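Local coordinates for protein signal recognition particle subunit SRP68 (Chaetomium thermophilum, PDB 4P3G) that binds and remodels the RNA of the signal recognition particle through the RNA-binding domain present here, a role tied to protein translocation, at the interface of chains A and B. Residues are numbered along the deposited sequence; one frame, centred on the assembly and turned at random. Chains: chain A/B, Signal recognition particle subunit SRP68.

The interface of chains A and B. Residues chain A 161, 164, 168, 171, 198, 202, 207; chain B 211, 213, 216-217, 220.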
# COMPACT_ATOMS: atom_id res chain seq x y z
N GLY A 161 6.72 -13.85 8.44
CA GLY A 161 6.21 -14.10 7.12
C GLY A 161 5.12 -15.16 7.09
O GLY A 161 4.01 -14.91 6.62
N LEU A 164 1.83 -14.20 8.38
CA LEU A 164 1.12 -13.31 7.48
C LEU A 164 0.36 -14.13 6.46
O LEU A 164 -0.73 -13.74 6.06
CB LEU A 164 2.06 -12.33 6.81
CG LEU A 164 2.45 -11.23 7.77
CD1 LEU A 164 3.44 -10.29 7.11
CD2 LEU A 164 1.21 -10.50 8.17
N ALA A 168 -3.66 -13.74 6.25
CA ALA A 168 -4.20 -13.28 4.99
C ALA A 168 -5.38 -14.16 4.61
O ALA A 168 -6.45 -13.65 4.26
CB ALA A 168 -3.15 -13.29 3.90
N ARG A 171 -8.39 -13.35 7.06
CA ARG A 171 -8.92 -12.02 6.85
C ARG A 171 -9.76 -11.94 5.58
O ARG A 171 -10.84 -11.31 5.57
CB ARG A 171 -7.79 -11.01 6.74
CG ARG A 171 -8.30 -9.64 6.36
CD ARG A 171 -7.24 -8.65 6.57
NE ARG A 171 -7.80 -7.34 6.84
CZ ARG A 171 -7.95 -6.41 5.92
NH1 ARG A 171 -7.62 -6.66 4.67
NH2 ARG A 171 -8.45 -5.23 6.27
N MSE A 198 -1.73 -8.29 11.89
CA MSE A 198 -1.12 -8.23 10.59
C MSE A 198 -0.26 -6.99 10.48
O MSE A 198 0.86 -7.06 9.98
CB MSE A 198 -2.20 -8.23 9.53
CG MSE A 198 -2.95 -9.55 9.43
SE MSE A 198 -3.97 -9.62 7.77
CE MSE A 198 -2.49 -10.19 6.62
N ALA A 202 3.57 -7.29 9.70
CA ALA A 202 4.03 -6.72 8.44
C ALA A 202 5.16 -5.73 8.75
O ALA A 202 6.19 -5.71 8.09
CB ALA A 202 2.90 -6.06 7.70
N ILE A 207 7.46 -5.62 5.45
CA ILE A 207 6.55 -5.71 4.31
C ILE A 207 5.53 -4.57 4.34
O ILE A 207 4.80 -4.42 5.31
CB ILE A 207 5.76 -7.04 4.32
CG1 ILE A 207 6.72 -8.24 4.29
CG2 ILE A 207 4.79 -7.08 3.17
CD1 ILE A 207 6.05 -9.59 4.49
N LEU B 211 -5.40 -1.36 5.12
CA LEU B 211 -4.37 -2.39 5.17
C LEU B 211 -4.07 -2.92 3.78
O LEU B 211 -5.00 -3.26 3.03
CB LEU B 211 -4.84 -3.56 6.02
CG LEU B 211 -3.73 -4.56 6.32
CD1 LEU B 211 -2.79 -4.01 7.34
CD2 LEU B 211 -4.28 -5.87 6.74
N ILE B 213 -3.45 -5.52 1.98
CA ILE B 213 -3.58 -6.98 2.06
C ILE B 213 -2.99 -7.75 0.86
O ILE B 213 -2.38 -8.81 1.05
CB ILE B 213 -5.05 -7.36 2.26
CG1 ILE B 213 -5.23 -8.87 2.38
CG2 ILE B 213 -5.87 -6.83 1.14
CD1 ILE B 213 -4.44 -9.45 3.50
N ILE B 216 0.78 -7.63 1.06
CA ILE B 216 1.16 -8.55 2.13
C ILE B 216 1.02 -9.98 1.67
O ILE B 216 1.95 -10.78 1.81
CB ILE B 216 0.33 -8.31 3.37
CG1 ILE B 216 0.83 -7.05 4.08
CG2 ILE B 216 0.48 -9.46 4.31
CD1 ILE B 216 -0.21 -6.39 4.94
N ALA B 217 -0.14 -10.28 1.09
CA ALA B 217 -0.42 -11.62 0.60
C ALA B 217 0.65 -12.08 -0.40
O ALA B 217 1.19 -13.17 -0.27
CB ALA B 217 -1.78 -11.69 -0.03
N ALA B 220 4.29 -12.28 1.60
CA ALA B 220 4.35 -13.35 2.59
C ALA B 220 4.67 -14.70 1.94
O ALA B 220 5.48 -15.45 2.45
CB ALA B 220 3.06 -13.42 3.37
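The guanidinium of A:Arg171 is the flat group of this patch, and methyl CD2 of B:Leu211 sits over the centre of one of its faces, 3.8 Å from A:Arg171 CZ. At one corner NH1 meets the branch point of B:Ile213, its CB 3.6 Å from NH1, the two side chains reaching tip to tip. An arginine with CG anti to the backbone N (chi1 173°) suits this rim: its carbon stem is extended as far as NE, where chi4 of -97° turns the flat head so that a face meets B:Leu211, without a polar partner from chain B. An alanine here would probably take away the flat surface under B:Leu211 CD2 and the contact at B:Ile213 CB, leaving A:Met198 to hold them and loosening this end.

Farther in, the flexible selenomethionine A:Met198 bends at chi3 (82°), so that SE passes B:Leu211 CD2 at 3.9 Å, while its terminal CE rests over the gap between B:Ile213 CD1, at 3.8 Å, and CG2 of B:Ile216, touching both. B:Ile216 uses both branches: CG2 also touches CD2 of A:Leu164, the two side chains crossing at about a right angle, and CD1 passes beside the methyl of A:Ala202. A:Ile207 CG2 closes over its backbone at 4.0 Å from B:Ile216 CA. Small residues let the helices come near: B:Ala220 CB meets both A:Leu164 CB and the carbonyl O of A:Gly161, each at 3.7 Å, and A:Ala168 makes room for B:Ile213 CD1.

The C-terminal helix 213-223 of chain B thus lies antiparallel along helix 160-181 of chain A and crosses helix 186-205, and the two-fold repeats the exchange; this swapped pairing may belong to the crystal alone.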